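Local coordinates for A rubisco-like protein (Burkholderia fungorum, PDB 3NWR), which is of unknown physiological function but has the fold of the rubisco large chain and is probably, like other rubisco-like proteins, not a carbon-fixing enzyme, at residues L20-L25 and R72-N77; D32-E37 and G116-L121; H319-A322 and S328-E331; A366-V371 and A404-T409. All blocks are in the same frame, centred on the assembly; numbering follows the deposited sequence.

Contact 1: L20-L25 and R72-N77; sequences LIETPL and RPSLPN
Glu22 meets Ser74 with both carboxylate oxygens, a two-pronged grip that ties strand 14-23 of the ferredoxin-like N-terminal domain to the loop leaving strand 60-70. The hydroxyl Ser74 OG donates to Glu22 OE1 over a short 2.5 Å, while the backbone Ser74 N reaches Glu22 OE2 at 2.8 Å in a nearly straight bond, 170° at the hydrogen. Each oxygen uses its syn lone pair, the one on the side of its twin, which makes the two bonds a matched pair and fixes the rotation of the carboxylate. Glu22 CG stands anti to the backbone N (chi1 -178°) and the chain runs on extended, carrying the acid across to a loop whose nearest CA, that of Ser74, lies 7.9 Å from the CA of Glu22. On the other side, Ser74 keeps OG beside its own backbone N, so both donors face the acid.

Other groups hold the acid too: Thr125 OG1 bonds to Glu22 OE2, and Trp89 and Arg91 of strand 89-99 pack on its side chain; Trp89 also touches Pro73. Further along the loop, Pro76 O accepts from Arg293 NH2 of the second subunit, so the loop also serves the dimer interface. Beside its bond to Ser74 N, Glu22 OE2 also rests 3.5 Å from Pro73 CA.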
loop_
_atom_site.group_PDB
_atom_site.type_symbol
_atom_site.label_atom_id
_atom_site.label_comp_id
_atom_site.label_asym_id
_atom_site.label_seq_id
_atom_site.Cartn_x
_atom_site.Cartn_y
_atom_site.Cartn_z
ATOM N N LEU A 20 15.163 -6.362 -9.395
ATOM C CA LEU A 20 15.616 -5.904 -10.700
ATOM C C LEU A 20 15.846 -4.412 -10.566
ATOM O O LEU A 20 14.927 -3.672 -10.206
ATOM C CB LEU A 20 14.547 -6.177 -11.766
ATOM C CG LEU A 20 14.712 -5.427 -13.091
ATOM C CD1 LEU A 20 15.912 -5.956 -13.857
ATOM C CD2 LEU A 20 13.443 -5.543 -13.931
ATOM N N ILE A 21 17.067 -3.949 -10.830
ATOM C CA ILE A 21 17.333 -2.524 -10.751
ATOM C C ILE A 21 17.780 -1.977 -12.097
ATOM O O ILE A 21 18.235 -2.723 -12.966
ATOM C CB ILE A 21 18.377 -2.170 -9.674
ATOM C CG1 ILE A 21 19.751 -2.749 -10.033
ATOM C CG2 ILE A 21 17.904 -2.659 -8.314
ATOM C CD1 ILE A 21 20.883 -2.179 -9.177
ATOM N N GLU A 22 17.591 -0.676 -12.273
ATOM C CA GLU A 22 17.997 0.009 -13.491
ATOM C C GLU A 22 18.664 1.311 -13.085
ATOM O O GLU A 22 18.149 2.048 -12.244
ATOM C CB GLU A 22 16.780 0.289 -14.366
ATOM C CG GLU A 22 17.090 0.962 -15.698
ATOM C CD GLU A 22 15.821 1.398 -16.407
ATOM O OE1 GLU A 22 15.018 0.510 -16.778
ATOM O OE2 GLU A 22 15.628 2.621 -16.563
ATOM N N THR A 23 19.821 1.598 -13.680
ATOM C CA THR A 23 20.600 2.767 -13.292
ATOM C C THR A 23 21.624 3.070 -14.379
ATOM O O THR A 23 22.143 2.151 -15.010
ATOM C CB THR A 23 21.338 2.531 -11.949
ATOM O OG1 THR A 23 22.133 3.676 -11.617
ATOM C CG2 THR A 23 22.235 1.281 -12.024
ATOM N N PRO A 24 21.903 4.361 -14.616
ATOM C CA PRO A 24 22.974 4.679 -15.564
ATOM C C PRO A 24 24.326 4.581 -14.867
ATOM O O PRO A 24 25.369 4.669 -15.525
ATOM C CB PRO A 24 22.677 6.126 -15.935
ATOM C CG PRO A 24 22.069 6.705 -14.700
ATOM C CD PRO A 24 21.272 5.575 -14.066
ATOM N N LEU A 25 24.305 4.408 -13.546
ATOM C CA LEU A 25 25.522 4.283 -12.759
ATOM C C LEU A 25 25.959 2.819 -12.695
ATOM O O LEU A 25 25.384 1.959 -13.367
ATOM C CB LEU A 25 25.312 4.859 -11.349
ATOM C CG LEU A 25 24.650 6.242 -11.288
ATOM C CD1 LEU A 25 24.469 6.698 -9.847
ATOM C CD2 LEU A 25 25.441 7.277 -12.090
ATOM N N ARG A 72 16.420 3.835 -23.036
ATOM C CA ARG A 72 15.804 4.986 -22.388
ATOM C C ARG A 72 15.481 4.622 -20.943
ATOM O O ARG A 72 15.220 3.458 -20.642
ATOM C CB ARG A 72 14.522 5.381 -23.118
ATOM C CG ARG A 72 13.555 4.221 -23.296
ATOM C CD ARG A 72 12.178 4.683 -23.745
ATOM N NE ARG A 72 11.220 3.579 -23.761
ATOM C CZ ARG A 72 10.593 3.115 -22.682
ATOM N NH1 ARG A 72 10.823 3.654 -21.492
ATOM N NH2 ARG A 72 9.735 2.109 -22.792
ATOM N N PRO A 73 15.502 5.616 -20.044
ATOM C CA PRO A 73 15.210 5.357 -18.625
ATOM C C PRO A 73 13.737 5.008 -18.406
ATOM O O PRO A 73 12.856 5.649 -18.986
ATOM C CB PRO A 73 15.544 6.687 -17.947
ATOM C CG PRO A 73 15.428 7.720 -19.043
ATOM C CD PRO A 73 15.836 7.027 -20.305
ATOM N N SER A 74 13.474 4.004 -17.575
ATOM C CA SER A 74 12.104 3.561 -17.334
ATOM C C SER A 74 11.308 4.564 -16.501
ATOM O O SER A 74 10.093 4.687 -16.667
ATOM C CB SER A 74 12.092 2.194 -16.652
ATOM O OG SER A 74 12.668 1.197 -17.483
ATOM N N LEU A 75 11.993 5.266 -15.603
ATOM C CA LEU A 75 11.353 6.234 -14.713
ATOM C C LEU A 75 12.068 7.580 -14.741
ATOM O O LEU A 75 13.294 7.636 -14.866
ATOM C CB LEU A 75 11.358 5.724 -13.268
ATOM C CG LEU A 75 10.735 4.358 -12.966
ATOM C CD1 LEU A 75 11.068 3.972 -11.525
ATOM C CD2 LEU A 75 9.225 4.383 -13.187
ATOM N N PRO A 76 11.306 8.675 -14.612
ATOM C CA PRO A 76 11.933 9.987 -14.414
ATOM C C PRO A 76 12.767 10.002 -13.141
ATOM O O PRO A 76 12.490 9.260 -12.194
ATOM C CB PRO A 76 10.738 10.932 -14.240
ATOM C CG PRO A 76 9.575 10.215 -14.830
ATOM C CD PRO A 76 9.835 8.753 -14.633
ATOM N N ASN A 77 13.781 10.854 -13.115
ATOM C CA ASN A 77 14.613 10.982 -11.938
ATOM C C ASN A 77 15.280 12.347 -11.923
ATOM O O ASN A 77 16.145 12.618 -12.752
ATOM C CB ASN A 77 15.657 9.857 -11.909
ATOM C CG ASN A 77 16.536 9.919 -10.682
ATOM O OD1 ASN A 77 16.926 10.998 -10.243
ATOM N ND2 ASN A 77 16.842 8.761 -10.108
#

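Contact 2: D32-E37 and G116-L121; sequences DVMAGE and GNLYDL
The last turn of helix 27-37 lies against a 3-10 turn at 117-120, closest at Met34 and Leu118, whose CA atoms are 6.5 Å apart. No hydrogen bond crosses here; the contact is made by Met34 wedged against two leucines. Leu118 meets it at about a right angle and puts CD2 into the elbow of the methionine, 3.6 Å from Met34 CB. The thioether chain runs straight through chi2 and then folds at chi3 (61°), which swings the terminal methyl back over the same leucine, Met34 CE lying 3.8 Å from Leu118 CD2 and almost as near to CD1. Leu121 comes in at a slant, its CD1 pressed to 3.5 Å from Met34 CG, tighter than carbons usually pack.

Both elements cover the same face of the four-stranded antiparallel sheet in a beta-alpha-beta-beta-alpha-beta, ferredoxin-like domain: helix 27-37 is the first of its two main helices, and the 3-10 turn follows the second, 107-114. Below Met34 lies Ile94 of strand 89-99, and Leu118 also rests on Tyr19 of strand 14-23. The far side of the turn belongs to the dimer interface: Tyr119 O takes a hydrogen bond from Arg293 NH1 of the second subunit, and Asp120 OD1 one from Gln327 NE2 of that subunit. Nearer the surface, the aliphatic part of Glu37 skirts the leucine, with Glu37 CG 4.4 Å from Leu121 CD2.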
loop_
_atom_site.group_PDB
_atom_site.type_symbol
_atom_site.label_atom_id
_atom_site.label_comp_id
_atom_site.label_asym_id
_atom_site.label_seq_id
_atom_site.Cartn_x
_atom_site.Cartn_y
_atom_site.Cartn_z
ATOM N N ASP A 32 24.938 -1.804 -3.462
ATOM C CA ASP A 32 25.424 -1.644 -2.101
ATOM C C ASP A 32 24.860 -0.392 -1.424
ATOM O O ASP A 32 24.679 -0.368 -0.206
ATOM C CB ASP A 32 26.946 -1.672 -2.022
ATOM C CG ASP A 32 27.437 -1.818 -0.595
ATOM O OD1 ASP A 32 27.187 -2.882 0.019
ATOM O OD2 ASP A 32 28.056 -0.865 -0.088
ATOM N N VAL A 33 24.582 0.646 -2.209
ATOM C CA VAL A 33 23.836 1.788 -1.693
ATOM C C VAL A 33 22.495 1.296 -1.139
ATOM O O VAL A 33 22.110 1.647 -0.024
ATOM C CB VAL A 33 23.594 2.855 -2.768
ATOM C CG1 VAL A 33 22.524 3.841 -2.305
ATOM C CG2 VAL A 33 24.891 3.589 -3.089
ATOM N N MET A 34 21.800 0.466 -1.914
ATOM C CA MET A 34 20.539 -0.119 -1.458
ATOM C C MET A 34 20.704 -0.900 -0.161
ATOM O O MET A 34 19.935 -0.727 0.788
ATOM C CB MET A 34 19.951 -1.031 -2.540
ATOM C CG MET A 34 19.653 -0.306 -3.823
ATOM S SD MET A 34 19.132 -1.442 -5.124
ATOM C CE MET A 34 17.659 -2.107 -4.333
ATOM N N ALA A 35 21.713 -1.763 -0.119
ATOM C CA ALA A 35 21.970 -2.577 1.063
ATOM C C ALA A 35 22.232 -1.704 2.286
ATOM O O ALA A 35 21.706 -1.959 3.377
ATOM C CB ALA A 35 23.154 -3.509 0.811
ATOM N N GLY A 36 23.042 -0.667 2.102
ATOM C CA GLY A 36 23.403 0.212 3.199
ATOM C C GLY A 36 22.230 1.036 3.682
ATOM O O GLY A 36 21.987 1.147 4.887
ATOM N N GLU A 37 21.497 1.617 2.739
ATOM C CA GLU A 37 20.382 2.487 3.094
ATOM C C GLU A 37 19.284 1.748 3.844
ATOM O O GLU A 37 18.634 2.323 4.716
ATOM C CB GLU A 37 19.811 3.164 1.850
ATOM C CG GLU A 37 20.725 4.240 1.306
ATOM C CD GLU A 37 20.943 5.344 2.319
ATOM O OE1 GLU A 37 19.957 6.043 2.642
ATOM O OE2 GLU A 37 22.085 5.496 2.806
ATOM N N GLY A 116 10.194 -0.296 1.088
ATOM C CA GLY A 116 10.408 1.050 1.593
ATOM C C GLY A 116 10.958 2.114 0.657
ATOM O O GLY A 116 10.484 2.270 -0.468
ATOM N N ASN A 117 11.954 2.852 1.148
ATOM C CA ASN A 117 12.534 3.991 0.438
ATOM C C ASN A 117 13.381 3.591 -0.775
ATOM O O ASN A 117 13.827 4.462 -1.512
ATOM C CB ASN A 117 13.398 4.844 1.389
ATOM C CG ASN A 117 12.616 5.947 2.116
ATOM O OD1 ASN A 117 11.401 6.100 1.956
ATOM N ND2 ASN A 117 13.341 6.740 2.917
ATOM N N LEU A 118 13.607 2.294 -0.988
ATOM C CA LEU A 118 14.421 1.859 -2.132
ATOM C C LEU A 118 13.892 2.411 -3.445
ATOM O O LEU A 118 14.657 2.698 -4.367
ATOM C CB LEU A 118 14.463 0.336 -2.233
ATOM C CG LEU A 118 15.305 -0.408 -1.212
ATOM C CD1 LEU A 118 15.144 -1.916 -1.424
ATOM C CD2 LEU A 118 16.752 0.017 -1.355
ATOM N N TYR A 119 12.571 2.541 -3.538
ATOM C CA TYR A 119 11.954 2.993 -4.771
ATOM C C TYR A 119 12.304 4.431 -5.103
ATOM O O TYR A 119 12.190 4.839 -6.254
ATOM C CB TYR A 119 10.432 2.823 -4.709
ATOM C CG TYR A 119 10.043 1.380 -4.508
ATOM C CD1 TYR A 119 10.231 0.447 -5.520
ATOM C CD2 TYR A 119 9.539 0.949 -3.297
ATOM C CE1 TYR A 119 9.907 -0.881 -5.333
ATOM C CE2 TYR A 119 9.192 -0.368 -3.102
ATOM C CZ TYR A 119 9.389 -1.279 -4.122
ATOM O OH TYR A 119 9.043 -2.584 -3.929
ATOM N N ASP A 120 12.732 5.191 -4.099
ATOM C CA ASP A 120 12.970 6.628 -4.278
ATOM C C ASP A 120 14.423 7.000 -4.545
ATOM O O ASP A 120 14.732 8.181 -4.708
ATOM C CB ASP A 120 12.516 7.392 -3.031
ATOM C CG ASP A 120 11.030 7.268 -2.773
ATOM O OD1 ASP A 120 10.239 7.638 -3.665
ATOM O OD2 ASP A 120 10.668 6.829 -1.660
ATOM N N LEU A 121 15.314 6.016 -4.542
ATOM C CA LEU A 121 16.747 6.314 -4.620
ATOM C C LEU A 121 17.090 7.162 -5.832
ATOM O O LEU A 121 16.644 6.886 -6.941
ATOM C CB LEU A 121 17.572 5.022 -4.642
ATOM C CG LEU A 121 17.526 4.149 -3.385
ATOM C CD1 LEU A 121 18.313 2.884 -3.623
ATOM C CD2 LEU A 121 18.083 4.883 -2.185
#

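Contact 3: H319-A322 and S328-E331; sequences HGLA and SDAE
Asp329 OD1 takes the backbone N-H of Ala322 at 3.0 Å, in a bond that is close to straight, 168° at the hydrogen. The donor comes from the syn side of the carboxylate and sits only 20° out of its plane. The same oxygen lies 3.4 Å from Leu321 CA, so it is set against the backbone between two residues of the loop. A chi1 of -77° holds the Asp329 carboxylate beside its own backbone N and turns it back toward 319-322.

Under the acid, Leu321 passes at a slant, and its CD2 methyl lies 3.8 Å from Asp329 CB and 3.7 Å from Asp329 O. The leucine continues into the side chains of Val332 and Ile333, which makes it the apolar floor of this first helical turn.

In barrel terms this is the loop joining strand 315-319 to helix 329-340, and it probably corresponds to loop 6 of rubisco, which closes over the active site there. Its two ends are thus pinned to each other by Asp329, in the first turn of the helix, where the helix dipole would probably favour a negative charge. Immediately before it, Ser328 is the N-cap: Ser328 OG accepts from Glu331 N at 3.1 Å. At the other end of the loop, His319 bonds through ND1 to Gln327 OE1 and stacks with Phe325. Arg82 NH1 of the second subunit adds a long, weak ion pair to Asp329 OD1.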
loop_
_atom_site.group_PDB
_atom_site.type_symbol
_atom_site.label_atom_id
_atom_site.label_comp_id
_atom_site.label_asym_id
_atom_site.label_seq_id
_atom_site.Cartn_x
_atom_site.Cartn_y
_atom_site.Cartn_z
ATOM N N HIS A 319 -5.981 -13.248 -10.269
ATOM C CA HIS A 319 -6.660 -12.870 -11.503
ATOM C C HIS A 319 -6.868 -14.116 -12.359
ATOM O O HIS A 319 -7.114 -15.172 -11.786
ATOM C CB HIS A 319 -5.999 -11.657 -12.161
ATOM C CG HIS A 319 -6.224 -10.397 -11.378
ATOM N ND1 HIS A 319 -5.815 -9.153 -11.809
ATOM C CD2 HIS A 319 -6.839 -10.197 -10.185
ATOM C CE1 HIS A 319 -6.162 -8.242 -10.916
ATOM N NE2 HIS A 319 -6.787 -8.849 -9.920
ATOM N N GLY A 320 -6.826 -14.038 -13.685
ATOM C CA GLY A 320 -7.276 -15.202 -14.438
ATOM C C GLY A 320 -6.696 -15.385 -15.817
ATOM O O GLY A 320 -6.327 -14.415 -16.474
ATOM N N LEU A 321 -6.636 -16.638 -16.258
ATOM C CA LEU A 321 -6.195 -16.951 -17.611
ATOM C C LEU A 321 -7.230 -16.460 -18.618
ATOM O O LEU A 321 -8.433 -16.608 -18.406
ATOM C CB LEU A 321 -5.975 -18.458 -17.747
ATOM C CG LEU A 321 -4.904 -18.988 -16.792
ATOM C CD1 LEU A 321 -4.781 -20.490 -16.931
ATOM C CD2 LEU A 321 -3.556 -18.291 -17.017
ATOM N N ALA A 322 -6.746 -15.858 -19.701
ATOM C CA ALA A 322 -7.609 -15.246 -20.708
ATOM C C ALA A 322 -8.546 -14.227 -20.072
ATOM O O ALA A 322 -9.685 -14.065 -20.500
ATOM C CB ALA A 322 -8.413 -16.320 -21.455
ATOM N N SER A 328 -0.781 -10.774 -17.719
ATOM C CA SER A 328 -0.501 -11.858 -18.667
ATOM C C SER A 328 -0.827 -13.218 -18.073
ATOM O O SER A 328 -0.844 -13.392 -16.847
ATOM C CB SER A 328 0.976 -11.849 -19.068
ATOM O OG SER A 328 1.793 -12.191 -17.959
ATOM N N ASP A 329 -1.068 -14.196 -18.944
ATOM C CA ASP A 329 -1.292 -15.554 -18.478
ATOM C C ASP A 329 -0.080 -16.048 -17.694
ATOM O O ASP A 329 -0.232 -16.738 -16.684
ATOM C CB ASP A 329 -1.552 -16.504 -19.656
ATOM C CG ASP A 329 -2.961 -16.385 -20.227
ATOM O OD1 ASP A 329 -3.797 -15.639 -19.682
ATOM O OD2 ASP A 329 -3.239 -17.067 -21.238
ATOM N N ALA A 330 1.123 -15.716 -18.158
ATOM C CA ALA A 330 2.334 -16.145 -17.460
ATOM C C ALA A 330 2.345 -15.673 -16.006
ATOM O O ALA A 330 2.682 -16.444 -15.110
ATOM C CB ALA A 330 3.605 -15.672 -18.194
ATOM N N GLU A 331 1.990 -14.408 -15.784
ATOM C CA GLU A 331 1.919 -13.884 -14.422
ATOM C C GLU A 331 0.865 -14.613 -13.595
ATOM O O GLU A 331 1.088 -14.926 -12.428
ATOM C CB GLU A 331 1.655 -12.368 -14.392
ATOM C CG GLU A 331 1.475 -11.866 -12.948
ATOM C CD GLU A 331 1.461 -10.350 -12.788
ATOM O OE1 GLU A 331 1.769 -9.632 -13.756
ATOM O OE2 GLU A 331 1.146 -9.882 -11.671
#

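Contact 4: A366-V371 and A404-T409; sequences ATFDAV and AVQAGT
Phe368 overlaps Val405 through the CG, CD2 and CE2 atoms of its ring, the two side chains running antiparallel alongside one another. The methyl Val405 CG2 does most of the touching: it lies 3.6 Å from Phe368 CD2 and 3.7 Å from CG, close to where the ring joins its stem. Further out, Phe368 CE2 comes to 3.4 Å from Val405 O, so the ring touches a backbone carbonyl oxygen as well as a methyl; it approaches that oxygen obliquely. With CG anti to the backbone N (chi1 -173°), the ring is thrown out from its helix toward the neighbouring one. The backbones stay well apart, the CA atoms of Phe368 and Val405 being 7.3 Å from each other, and the aromatic group spans the difference.

The two helices, 364-371 and 391-407, stand on either side of strand 377-379 in the chain and are outer helices of the TIM barrel that forms the catalytic domain. The other flank of helix 364-371 faces inward, where Thr367 and Val371 pack on Phe355 of strand 352-355.

Val405 lies just before the end of its helix, which closes in a Schellman motif: Gly408 takes positive phi, Thr409 N bonds back to Ala404 O at 3.0 Å, and Gly408 N gives a weaker bond to Val405 O, the same oxygen that Phe368 CE2 touches. Leu411 of the next helix also packs on Val405. Beyond the valine, Phe368 CZ passes 4.4 Å from Gln406 CG, while the amide of that glutamine turns away to bond through NE2 to Asp160 O.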
loop_
_atom_site.group_PDB
_atom_site.type_symbol
_atom_site.label_atom_id
_atom_site.label_comp_id
_atom_site.label_asym_id
_atom_site.label_seq_id
_atom_site.Cartn_x
_atom_site.Cartn_y
_atom_site.Cartn_z
ATOM N N ALA A 366 -7.106 -24.552 -19.067
ATOM C CA ALA A 366 -5.874 -23.806 -18.837
ATOM C C ALA A 366 -5.632 -23.632 -17.341
ATOM O O ALA A 366 -4.495 -23.700 -16.862
ATOM C CB ALA A 366 -5.936 -22.459 -19.522
ATOM N N THR A 367 -6.713 -23.439 -16.601
ATOM C CA THR A 367 -6.610 -23.254 -15.157
ATOM C C THR A 367 -6.123 -24.535 -14.480
ATOM O O THR A 367 -5.218 -24.502 -13.649
ATOM C CB THR A 367 -7.954 -22.789 -14.575
ATOM O OG1 THR A 367 -8.290 -21.518 -15.139
ATOM C CG2 THR A 367 -7.880 -22.646 -13.048
ATOM N N PHE A 368 -6.722 -25.666 -14.851
ATOM C CA PHE A 368 -6.336 -26.964 -14.314
ATOM C C PHE A 368 -4.868 -27.237 -14.613
ATOM O O PHE A 368 -4.117 -27.696 -13.749
ATOM C CB PHE A 368 -7.225 -28.055 -14.929
ATOM C CG PHE A 368 -7.037 -29.422 -14.325
ATOM C CD1 PHE A 368 -7.058 -29.606 -12.952
ATOM C CD2 PHE A 368 -6.885 -30.535 -15.143
ATOM C CE1 PHE A 368 -6.904 -30.875 -12.401
ATOM C CE2 PHE A 368 -6.736 -31.805 -14.596
ATOM C CZ PHE A 368 -6.746 -31.972 -13.228
ATOM N N ASP A 369 -4.459 -26.945 -15.842
ATOM C CA ASP A 369 -3.083 -27.193 -16.254
ATOM C C ASP A 369 -2.089 -26.256 -15.555
ATOM O O ASP A 369 -0.951 -26.638 -15.304
ATOM C CB ASP A 369 -2.968 -27.122 -17.779
ATOM C CG ASP A 369 -3.666 -28.284 -18.468
ATOM O OD1 ASP A 369 -3.945 -29.304 -17.797
ATOM O OD2 ASP A 369 -3.937 -28.189 -19.683
ATOM N N ALA A 370 -2.527 -25.050 -15.214
ATOM C CA ALA A 370 -1.691 -24.130 -14.435
ATOM C C ALA A 370 -1.452 -24.627 -13.008
ATOM O O ALA A 370 -0.318 -24.631 -12.527
ATOM C CB ALA A 370 -2.304 -22.727 -14.409
ATOM N N VAL A 371 -2.519 -25.041 -12.332
ATOM C CA VAL A 371 -2.441 -25.422 -10.922
ATOM C C VAL A 371 -1.892 -26.840 -10.724
ATOM O O VAL A 371 -1.193 -27.110 -9.747
ATOM C CB VAL A 371 -3.820 -25.286 -10.237
ATOM C CG1 VAL A 371 -3.784 -25.818 -8.799
ATOM C CG2 VAL A 371 -4.286 -23.821 -10.263
ATOM N N ALA A 404 -14.837 -32.870 -16.909
ATOM C CA ALA A 404 -14.125 -33.245 -18.130
ATOM C C ALA A 404 -12.613 -33.212 -17.950
ATOM O O ALA A 404 -11.909 -34.179 -18.245
ATOM C CB ALA A 404 -14.538 -32.336 -19.277
ATOM N N VAL A 405 -12.091 -32.094 -17.455
ATOM C CA VAL A 405 -10.635 -31.976 -17.380
ATOM C C VAL A 405 -10.041 -32.936 -16.356
ATOM O O VAL A 405 -8.945 -33.460 -16.545
ATOM C CB VAL A 405 -10.154 -30.518 -17.151
ATOM C CG1 VAL A 405 -10.812 -29.597 -18.165
ATOM C CG2 VAL A 405 -10.446 -30.052 -15.722
ATOM N N GLN A 406 -10.771 -33.179 -15.277
ATOM C CA GLN A 406 -10.303 -34.108 -14.256
ATOM C C GLN A 406 -10.297 -35.548 -14.773
ATOM O O GLN A 406 -9.459 -36.349 -14.360
ATOM C CB GLN A 406 -11.141 -33.970 -12.981
ATOM C CG GLN A 406 -10.948 -32.623 -12.285
ATOM C CD GLN A 406 -11.823 -32.455 -11.053
ATOM O OE1 GLN A 406 -12.514 -31.447 -10.905
ATOM N NE2 GLN A 406 -11.797 -33.444 -10.166
ATOM N N ALA A 407 -11.215 -35.852 -15.688
ATOM C CA ALA A 407 -11.281 -37.178 -16.307
ATOM C C ALA A 407 -10.322 -37.279 -17.487
ATOM O O ALA A 407 -10.087 -38.366 -18.008
ATOM C CB ALA A 407 -12.705 -37.496 -16.750
ATOM N N GLY A 408 -9.785 -36.147 -17.924
ATOM C CA GLY A 408 -8.818 -36.139 -19.008
ATOM C C GLY A 408 -9.418 -36.038 -20.395
ATOM O O GLY A 408 -8.720 -36.235 -21.394
ATOM N N THR A 409 -10.700 -35.714 -20.484
ATOM C CA THR A 409 -11.346 -35.667 -21.792
ATOM C C THR A 409 -11.505 -34.218 -22.275
ATOM O O THR A 409 -11.889 -33.335 -21.506
ATOM C CB THR A 409 -12.682 -36.435 -21.785
ATOM O OG1 THR A 409 -13.248 -36.452 -23.102
ATOM C CG2 THR A 409 -13.660 -35.802 -20.833
#

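Contacts 1 and 2 belong to the N-terminal domain and contacts 3 and 4 to the barrel, with contacts 2 and 4 on opposite sides of the chain's centre. Contact 2 is the buried one and is wholly apolar; contacts 1 and 3, only partly buried, each rely on a carboxylate bonded to a loop backbone; contact 4, partly buried, is an aromatic ring against a valine between two helices. Strand 14-23 leads straight into helix 27-37, and Ile21 CG2 meets Met34 SD at 3.6 Å. In the barrel, Leu321 of contact 3 packs on helix 364-371, so contacts 3 and 4 share that wall. Contacts 1, 2 and 3 reach the second subunit, whereas contact 4 stays within one chain.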